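Local coordinates for Serine/threonine protein kinase (Mycobacterium tuberculosis, PDB 4ESQ), which is the extracellular sensor domain of the receptor kinase PknH, a membrane protein that probably phosphorylates serine and threonine residues of proteins at the expense of ATP, at residues I74-E77 with N81-H84; N21-S26 with A180-A185; E19-A22 with S28-P31. All blocks are in the same frame, centred on the assembly; numbering follows the deposited sequence.

Contact 1 of 3, residues I74-E77 with N81-H84; sequences ISSE and NYEH
E77 and H84 clasp each other where the antiparallel hairpin of strands 69-76 and 84-92 opens into its connecting loop, and a His-carboxylate hydrogen bond carries the contact. H84 ND1 donates to E77 OE2 over 2.7 Å, almost perfectly straight (178° at the hydrogen) and in the plane of the imidazole ring, meeting the syn lone pair of the oxygen. The other carboxylate oxygen, OE1, takes the backbone N of H84 at 2.9 Å, a more bent bond, also from the syn side. One residue thus offers both its ring and its main chain to the two oxygens, which fixes the rotation of the carboxylate; its plane stands 35° from that of the ring. E77 gets there through a bend at chi2, after CG has left beside the backbone N. OE2 also accepts a bond from S26 OG, a further polar grip likely to favour the charged carboxylate. Y82 has CG wedged between its own backbone N and carbonyl carbon, and one ring face lies against S76. W85 meets the same aromatic ring at a shallow angle. The S76-Y82 pair is a CH-pi contact: S76 CB stands 4.2 Å from the centroid of the Y82 ring, 25° off its normal, while S76 CB also comes within 3.2 Å of H84 O.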
ATOM      1  N   ILE A  74       6.264  -0.936   8.339  1.00 11.63           N
ATOM      2  CA  ILE A  74       4.997  -1.399   8.878  1.00 12.82           C
ATOM      3  C   ILE A  74       4.902  -0.903  10.306  1.00 14.05           C
ATOM      4  O   ILE A  74       5.842  -1.074  11.079  1.00 11.30           O
ATOM      5  CB  ILE A  74       4.906  -2.925   8.831  1.00 11.26           C
ATOM      6  CG1 ILE A  74       4.703  -3.368   7.379  1.00 14.15           C
ATOM      7  CG2 ILE A  74       3.762  -3.403   9.698  1.00 11.49           C
ATOM      8  CD1 ILE A  74       4.854  -4.846   7.152  1.00 16.68           C
ATOM      9  N   SER A  75       3.783  -0.261  10.643  1.00 12.42           N
ATOM     10  CA  SER A  75       3.580   0.299  11.986  1.00 13.55           C
ATOM     11  C   SER A  75       2.272  -0.148  12.616  1.00 13.50           C
ATOM     12  O   SER A  75       1.262  -0.282  11.932  1.00 12.85           O
ATOM     13  CB  SER A  75       3.573   1.818  11.931  1.00 13.12           C
ATOM     14  OG  SER A  75       4.781   2.296  11.384  1.00 13.54           O
ATOM     15  N   SER A  76       2.287  -0.340  13.932  1.00 10.58           N
ATOM     16  CA  SER A  76       1.071  -0.680  14.672  1.00 13.22           C
ATOM     17  C   SER A  76       1.308  -0.431  16.157  1.00 14.07           C
ATOM     18  O   SER A  76       2.455  -0.312  16.594  1.00 15.44           O
ATOM     19  CB  SER A  76       0.691  -2.149  14.448  1.00 16.94           C
ATOM     20  OG  SER A  76       1.691  -3.010  14.972  1.00 15.87           O
ATOM     21  N   GLU A  77       0.232  -0.352  16.939  1.00 13.26           N
ATOM     22  CA  GLU A  77       0.399  -0.315  18.386  1.00 15.73           C
ATOM     23  C   GLU A  77       1.089  -1.611  18.803  1.00 17.21           C
ATOM     24  O   GLU A  77       0.947  -2.633  18.138  1.00 17.89           O
ATOM     25  CB  GLU A  77      -0.953  -0.168  19.090  1.00 20.13           C
ATOM     26  CG  GLU A  77      -1.594   1.219  18.954  1.00 17.72           C
ATOM     27  CD  GLU A  77      -2.522   1.349  17.756  1.00 17.40           C
ATOM     28  OE1 GLU A  77      -2.579   0.414  16.936  1.00 15.59           O
ATOM     29  OE2 GLU A  77      -3.204   2.393  17.639  1.00 19.27           O
ATOM     30  N   ASN A  81      -3.138  -7.357  19.538  1.00 19.76           N
ATOM     31  CA  ASN A  81      -4.464  -6.849  19.211  1.00 21.20           C
ATOM     32  C   ASN A  81      -4.471  -5.340  18.985  1.00 22.92           C
ATOM     33  O   ASN A  81      -5.295  -4.621  19.548  1.00 20.94           O
ATOM     34  CB  ASN A  81      -5.463  -7.240  20.303  1.00 29.23           C
ATOM     35  CG  ASN A  81      -5.629  -8.745  20.422  1.00 26.62           C
ATOM     36  OD1 ASN A  81      -6.010  -9.419  19.464  1.00 31.66           O
ATOM     37  ND2 ASN A  81      -5.319  -9.281  21.595  1.00 29.69           N
ATOM     38  N   TYR A  82      -3.542  -4.871  18.154  1.00 18.27           N
ATOM     39  CA  TYR A  82      -3.437  -3.455  17.808  1.00 15.79           C
ATOM     40  C   TYR A  82      -4.709  -2.945  17.150  1.00 14.81           C
ATOM     41  O   TYR A  82      -5.365  -3.678  16.405  1.00 19.83           O
ATOM     42  CB  TYR A  82      -2.259  -3.240  16.854  1.00 15.31           C
ATOM     43  CG  TYR A  82      -2.154  -4.302  15.779  1.00 18.90           C
ATOM     44  CD1 TYR A  82      -2.888  -4.208  14.602  1.00 15.34           C
ATOM     45  CD2 TYR A  82      -1.320  -5.401  15.947  1.00 18.30           C
ATOM     46  CE1 TYR A  82      -2.787  -5.181  13.620  1.00 15.87           C
ATOM     47  CE2 TYR A  82      -1.212  -6.373  14.974  1.00 19.35           C
ATOM     48  CZ  TYR A  82      -1.945  -6.259  13.816  1.00 19.96           C
ATOM     49  OH  TYR A  82      -1.842  -7.236  12.854  1.00 21.62           O
ATOM     50  N   GLU A  83      -5.047  -1.683  17.413  1.00 14.65           N
ATOM     51  CA  GLU A  83      -6.226  -1.063  16.807  1.00 13.83           C
ATOM     52  C   GLU A  83      -5.970  -0.578  15.380  1.00 12.97           C
ATOM     53  O   GLU A  83      -6.911  -0.437  14.594  1.00 12.94           O
ATOM     54  CB  GLU A  83      -6.722   0.112  17.661  1.00 19.64           C
ATOM     55  CG  GLU A  83      -7.278  -0.291  19.028  1.00 21.91           C
ATOM     56  CD  GLU A  83      -8.639  -0.965  18.939  1.00 24.56           C
ATOM     57  OE1 GLU A  83      -9.436  -0.606  18.044  1.00 19.76           O
ATOM     58  OE2 GLU A  83      -8.908  -1.861  19.768  1.00 29.43           O
ATOM     59  N   HIS A  84      -4.701  -0.325  15.051  1.00 12.29           N
ATOM     60  CA  HIS A  84      -4.344   0.261  13.757  1.00 12.39           C
ATOM     61  C   HIS A  84      -3.090  -0.404  13.197  1.00 14.00           C
ATOM     62  O   HIS A  84      -2.213  -0.825  13.949  1.00 13.17           O
ATOM     63  CB  HIS A  84      -4.076   1.757  13.912  1.00 13.48           C
ATOM     64  CG  HIS A  84      -5.195   2.506  14.567  1.00 12.97           C
ATOM     65  ND1 HIS A  84      -5.163   2.877  15.894  1.00 12.55           N
ATOM     66  CD2 HIS A  84      -6.381   2.945  14.083  1.00 12.73           C
ATOM     67  CE1 HIS A  84      -6.275   3.524  16.196  1.00 15.63           C
ATOM     68  NE2 HIS A  84      -7.035   3.573  15.115  1.00 15.92           N
TER

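Contact 2 of 3, residues N21-S26 with A180-A185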
ATOM      1  N   ASN A  21       0.690   8.219  13.300  1.00 13.70           N
ATOM      2  CA  ASN A  21      -0.228   8.319  14.430  1.00 11.20           C
ATOM      3  C   ASN A  21      -1.354   9.303  14.158  1.00 12.66           C
ATOM      4  O   ASN A  21      -2.517   9.012  14.420  1.00 12.62           O
ATOM      5  CB  ASN A  21       0.518   8.769  15.687  1.00 14.21           C
ATOM      6  CG  ASN A  21       1.121   7.617  16.466  1.00 13.29           C
ATOM      7  OD1 ASN A  21       0.561   6.515  16.529  1.00 13.36           O
ATOM      8  ND2 ASN A  21       2.262   7.882  17.104  1.00 17.62           N
ATOM      9  N   ALA A  22      -0.996  10.468  13.626  1.00 13.34           N
ATOM     10  CA  ALA A  22      -1.961  11.534  13.389  1.00 12.46           C
ATOM     11  C   ALA A  22      -3.021  11.122  12.375  1.00 14.57           C
ATOM     12  O   ALA A  22      -4.201  11.419  12.546  1.00 13.82           O
ATOM     13  CB  ALA A  22      -1.245  12.809  12.929  1.00 11.59           C
ATOM     14  N   VAL A  23      -2.606  10.437  11.317  1.00 12.39           N
ATOM     15  CA  VAL A  23      -3.571  10.009  10.312  1.00 13.03           C
ATOM     16  C   VAL A  23      -4.490   8.940  10.898  1.00 10.51           C
ATOM     17  O   VAL A  23      -5.712   8.968  10.695  1.00 14.67           O
ATOM     18  CB  VAL A  23      -2.884   9.483   9.030  1.00 12.66           C
ATOM     19  CG1 VAL A  23      -3.899   8.742   8.136  1.00 18.40           C
ATOM     20  CG2 VAL A  23      -2.222  10.626   8.269  1.00 14.49           C
ATOM     21  N   MET A  24      -3.910   8.016  11.652  1.00 12.15           N
ATOM     22  CA  MET A  24      -4.644   6.836  12.102  1.00 11.32           C
ATOM     23  C   MET A  24      -5.487   7.067  13.359  1.00 13.94           C
ATOM     24  O   MET A  24      -6.324   6.234  13.706  1.00 14.81           O
ATOM     25  CB  MET A  24      -3.697   5.646  12.331  1.00 11.68           C
ATOM     26  CG  MET A  24      -3.021   5.105  11.065  1.00 12.22           C
ATOM     27  SD  MET A  24      -4.138   4.838   9.665  1.00 13.31           S
ATOM     28  CE  MET A  24      -5.107   3.463  10.270  1.00 14.81           C
ATOM     29  N   GLY A  25      -5.270   8.188  14.042  1.00 12.09           N
ATOM     30  CA  GLY A  25      -6.001   8.438  15.270  1.00 10.59           C
ATOM     31  C   GLY A  25      -5.407   7.698  16.453  1.00 14.38           C
ATOM     32  O   GLY A  25      -6.126   7.242  17.344  1.00 16.05           O
ATOM     33  N   SER A  26      -4.084   7.582  16.462  1.00 14.10           N
ATOM     34  CA  SER A  26      -3.368   6.885  17.525  1.00 14.15           C
ATOM     35  C   SER A  26      -2.310   7.794  18.139  1.00 14.53           C
ATOM     36  O   SER A  26      -2.011   8.855  17.603  1.00 14.79           O
ATOM     37  CB  SER A  26      -2.699   5.626  16.953  1.00 13.70           C
ATOM     38  OG  SER A  26      -2.026   4.887  17.955  1.00 16.62           O
ATOM     39  N   ALA A 180      -5.551   5.612   4.022  1.00 10.68           N
ATOM     40  CA  ALA A 180      -4.500   5.275   3.071  1.00 12.48           C
ATOM     41  C   ALA A 180      -4.400   6.363   1.994  1.00 13.07           C
ATOM     42  O   ALA A 180      -3.305   6.707   1.540  1.00 13.19           O
ATOM     43  CB  ALA A 180      -4.740   3.910   2.462  1.00 11.97           C
ATOM     44  N   GLY A 181      -5.547   6.902   1.593  1.00 11.08           N
ATOM     45  CA  GLY A 181      -5.550   8.019   0.671  1.00 12.49           C
ATOM     46  C   GLY A 181      -4.818   9.204   1.273  1.00 15.38           C
ATOM     47  O   GLY A 181      -4.083   9.904   0.574  1.00 13.14           O
ATOM     48  N   GLN A 182      -5.022   9.449   2.566  1.00 11.61           N
ATOM     49  CA  GLN A 182      -4.335  10.568   3.214  1.00 13.45           C
ATOM     50  C   GLN A 182      -2.833  10.335   3.279  1.00 14.69           C
ATOM     51  O   GLN A 182      -2.023  11.242   3.042  1.00 12.01           O
ATOM     52  CB  GLN A 182      -4.832  10.751   4.638  1.00 11.88           C
ATOM     53  CG  GLN A 182      -6.208  11.313   4.766  1.00 15.14           C
ATOM     54  CD  GLN A 182      -6.506  11.567   6.219  1.00 24.02           C
ATOM     55  OE1 GLN A 182      -7.124  10.744   6.887  1.00 22.53           O
ATOM     56  NE2 GLN A 182      -6.009  12.691   6.737  1.00 23.65           N
ATOM     57  N   ILE A 183      -2.461   9.121   3.641  1.00 11.37           N
ATOM     58  CA  ILE A 183      -1.053   8.787   3.750  1.00 11.73           C
ATOM     59  C   ILE A 183      -0.390   8.967   2.389  1.00 13.14           C
ATOM     60  O   ILE A 183       0.663   9.611   2.271  1.00 12.18           O
ATOM     61  CB  ILE A 183      -0.866   7.361   4.315  1.00 10.93           C
ATOM     62  CG1 ILE A 183      -1.223   7.352   5.807  1.00 10.64           C
ATOM     63  CG2 ILE A 183       0.558   6.863   4.112  1.00 13.73           C
ATOM     64  CD1 ILE A 183      -1.467   5.961   6.368  1.00 12.71           C
ATOM     65  N   ALA A 184      -1.019   8.430   1.354  1.00 11.67           N
ATOM     66  CA  ALA A 184      -0.462   8.524   0.008  1.00 12.30           C
ATOM     67  C   ALA A 184      -0.244   9.979  -0.405  1.00 14.41           C
ATOM     68  O   ALA A 184       0.806  10.337  -0.948  1.00 11.79           O
ATOM     69  CB  ALA A 184      -1.377   7.816  -0.986  1.00 12.16           C
ATOM     70  N   ALA A 185      -1.238  10.821  -0.137  1.00 11.65           N
ATOM     71  CA  ALA A 185      -1.144  12.227  -0.515  1.00 13.40           C
ATOM     72  C   ALA A 185      -0.007  12.921   0.219  1.00 13.65           C
ATOM     73  O   ALA A 185       0.684  13.770  -0.355  1.00 12.03           O
ATOM     74  CB  ALA A 185      -2.464  12.936  -0.268  1.00 15.60           C
TER
HETATM   75  O   HOH W   1      -7.063  11.171   9.563  1.00 18.20           O
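Q182 OE1 and the carbonyl oxygen of V23 are joined by water 1, which donates to both, at 2.7 Å to Q182 OE1 and 2.8 Å to V23 O. The water thereby ties the last turn of helix 17-24 to helix 179-192 by one side chain and one main-chain oxygen. Beside this polar link the contact is apolar. V23 points its CB at the other helix, and CG1, anti to the backbone N (chi1 167°), is the branch that touches: it meets I183 CG1 at 3.8 Å and passes 4.0 Å from Q182 OE1. V23 and Q182 run past one another in opposite directions, the glutamine extended beyond CG, whereas V23 and I183 cross at a slant. Deeper in, M24 SD approaches I183 CD1 at 4.4 Å, a looser touch. Both side chains belong to the buried layer: I183 reaches V86 and V169 of the sheet, and M24 leans on H84 and V86. Just beyond M24 the helix stops at G25, whose positive phi (80°) suits glycine; N21 O accepts the N of S26 at 2.9 Å and, weakly, the N of G25. V23 also touches Q179 and K186 of the partner helix. Two helices side by side on one face of an antiparallel sheet, with M24 and I183 reaching its strands, make this helix-on-sheet packing of an alpha+beta fold, here the PknH-like extracellular domain.

Contact 3 of 3, residues E19-A22 with S28-P31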
ATOM      1  N   GLU A  19       3.400  11.477  12.111  1.00 14.15           N
ATOM      2  CA  GLU A  19       2.515  11.579  10.966  1.00 14.13           C
ATOM      3  C   GLU A  19       1.597  10.364  10.832  1.00 12.94           C
ATOM      4  O   GLU A  19       0.426  10.517  10.519  1.00 11.12           O
ATOM      5  CB  GLU A  19       3.325  11.798   9.686  1.00 14.55           C
ATOM      6  CG  GLU A  19       4.070  13.135   9.665  1.00 15.64           C
ATOM      7  CD  GLU A  19       5.074  13.252   8.524  1.00 18.82           C
ATOM      8  OE1 GLU A  19       5.791  12.274   8.235  1.00 14.34           O
ATOM      9  OE2 GLU A  19       5.159  14.341   7.917  1.00 18.61           O
ATOM     10  N   VAL A  20       2.135   9.166  11.053  1.00 11.62           N
ATOM     11  CA  VAL A  20       1.334   7.947  10.978  1.00 13.63           C
ATOM     12  C   VAL A  20       0.267   7.933  12.072  1.00 11.92           C
ATOM     13  O   VAL A  20      -0.911   7.668  11.811  1.00 13.04           O
ATOM     14  CB  VAL A  20       2.207   6.690  11.097  1.00 11.61           C
ATOM     15  CG1 VAL A  20       1.316   5.428  11.124  1.00 12.16           C
ATOM     16  CG2 VAL A  20       3.190   6.630   9.950  1.00 14.42           C
ATOM     17  N   ASN A  21       0.690   8.219  13.300  1.00 13.70           N
ATOM     18  CA  ASN A  21      -0.228   8.319  14.430  1.00 11.20           C
ATOM     19  C   ASN A  21      -1.354   9.303  14.158  1.00 12.66           C
ATOM     20  O   ASN A  21      -2.517   9.012  14.420  1.00 12.62           O
ATOM     21  CB  ASN A  21       0.518   8.769  15.687  1.00 14.21           C
ATOM     22  CG  ASN A  21       1.121   7.617  16.466  1.00 13.29           C
ATOM     23  OD1 ASN A  21       0.561   6.515  16.529  1.00 13.36           O
ATOM     24  ND2 ASN A  21       2.262   7.882  17.104  1.00 17.62           N
ATOM     25  N   ALA A  22      -0.996  10.468  13.626  1.00 13.34           N
ATOM     26  CA  ALA A  22      -1.961  11.534  13.389  1.00 12.46           C
ATOM     27  C   ALA A  22      -3.021  11.122  12.375  1.00 14.57           C
ATOM     28  O   ALA A  22      -4.201  11.419  12.546  1.00 13.82           O
ATOM     29  CB  ALA A  22      -1.245  12.809  12.929  1.00 11.59           C
ATOM     30  N   SER A  28       0.364   5.821  19.757  1.00 14.57           N
ATOM     31  CA  SER A  28       1.282   4.776  20.201  1.00 16.95           C
ATOM     32  C   SER A  28       1.741   3.797  19.118  1.00 16.65           C
ATOM     33  O   SER A  28       2.354   2.781  19.432  1.00 16.22           O
ATOM     34  CB  SER A  28       0.661   4.000  21.365  1.00 18.92           C
ATOM     35  OG  SER A  28      -0.592   3.454  20.993  1.00 20.49           O
ATOM     36  N   MET A  29       1.468   4.097  17.852  1.00 15.35           N
ATOM     37  CA  MET A  29       1.924   3.200  16.791  1.00 15.32           C
ATOM     38  C   MET A  29       3.438   3.290  16.681  1.00 14.52           C
ATOM     39  O   MET A  29       4.011   4.370  16.803  1.00 14.59           O
ATOM     40  CB  MET A  29       1.257   3.528  15.453  1.00 13.45           C
ATOM     41  CG  MET A  29      -0.233   3.277  15.432  1.00 13.29           C
ATOM     42  SD  MET A  29      -1.045   3.828  13.914  1.00 13.21           S
ATOM     43  CE  MET A  29      -0.543   2.514  12.795  1.00 14.35           C
ATOM     44  N   GLN A  30       4.081   2.147  16.473  1.00 15.17           N
ATOM     45  CA  GLN A  30       5.528   2.111  16.325  1.00 19.51           C
ATOM     46  C   GLN A  30       5.909   1.367  15.058  1.00 17.21           C
ATOM     47  O   GLN A  30       5.317   0.331  14.745  1.00 15.32           O
ATOM     48  CB  GLN A  30       6.174   1.428  17.531  1.00 23.74           C
ATOM     49  CG  GLN A  30       6.299   2.324  18.754  1.00 32.05           C
ATOM     50  CD  GLN A  30       7.540   3.196  18.708  1.00 39.22           C
ATOM     51  OE1 GLN A  30       8.604   2.805  19.194  1.00 55.03           O
ATOM     52  NE2 GLN A  30       7.415   4.382  18.122  1.00 37.45           N
ATOM     53  N   PRO A  31       6.903   1.892  14.326  1.00 15.85           N
ATOM     54  CA  PRO A  31       7.404   1.245  13.114  1.00 13.03           C
ATOM     55  C   PRO A  31       8.295   0.058  13.440  1.00 17.86           C
ATOM     56  O   PRO A  31       8.928   0.033  14.501  1.00 15.91           O
ATOM     57  CB  PRO A  31       8.238   2.348  12.453  1.00 18.03           C
ATOM     58  CG  PRO A  31       8.692   3.210  13.588  1.00 18.68           C
ATOM     59  CD  PRO A  31       7.575   3.178  14.595  1.00 15.18           C
TER
HETATM   60  O   HOH W   2       4.198   6.200  18.825  1.00 23.30           O
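The side chains of N21 and M29 lie alongside each other but run in opposite senses, the asparagine amide reaching from the helix to the main chain of 28-31 while the methionine runs back toward the helix. N21 OD1 accepts the backbone N of M29 at 2.9 Å; the N-H comes in the carbonyl plane, on a lone pair, with a C=O to donor angle of 129°. The same oxygen lies 3.3 Å from M29 CB, so the methionine starts its course right alongside the amide. At the other end of that amide, N21 ND2 donates to water 2 over 3.1 Å, and this water donates in turn to M29 O at 2.7 Å. Oxygen and nitrogen of one amide therefore serve the N-H and, through water, the C=O of a single residue, which settles the rotation of the amide about CB-CG.

Helix 17-24 is followed by a short turn and then by edge strand 30-31, an outermost strand of the antiparallel sheet, and the amide pins the start of that strand to the helix just before it. From there Q30 continues the sheet through a backbone bond with S76.

V20 and M29 meet differently, crossing at about a right angle. The side chain of M29 is straight at chi2 but turns at chi3 (76°), which swings its methyl across the valine: M29 CE rests 3.8 Å from V20 CG1. That branch is the one anti to the backbone N (chi1 176°). Both residues are buried, and both extend toward strand 84-92, V20 touching Q88 and M29 touching H84 and V86. S28 points its CB away from the helix, and S26 OG bonds to its backbone N.

Overall arrangement
The three contacts touch one another near the end of the sheet formed by strand 30-31, with centres about 13 Å (1 and 2), about 9 Å (1 and 3) and about 9 Å (2 and 3) apart. Contacts 2 and 3 use overlapping parts of helix 17-24, sharing N21 and A22, and join where M24 CB packs against M29 SD at 3.6 Å. Contact 1 joins contact 2 through the hydrogen bond of E77 OE2 with S26 OG, 2.8 Å long, and contact 3 through neighbouring strands, Q30 N hydrogen-bonding S76 O at 3.0 Å. Beside contact 1, the side chain of Y82 lies about 4 Å from a buffer molecule, probably from crystallisation, and about 7 Å from a terbium ion.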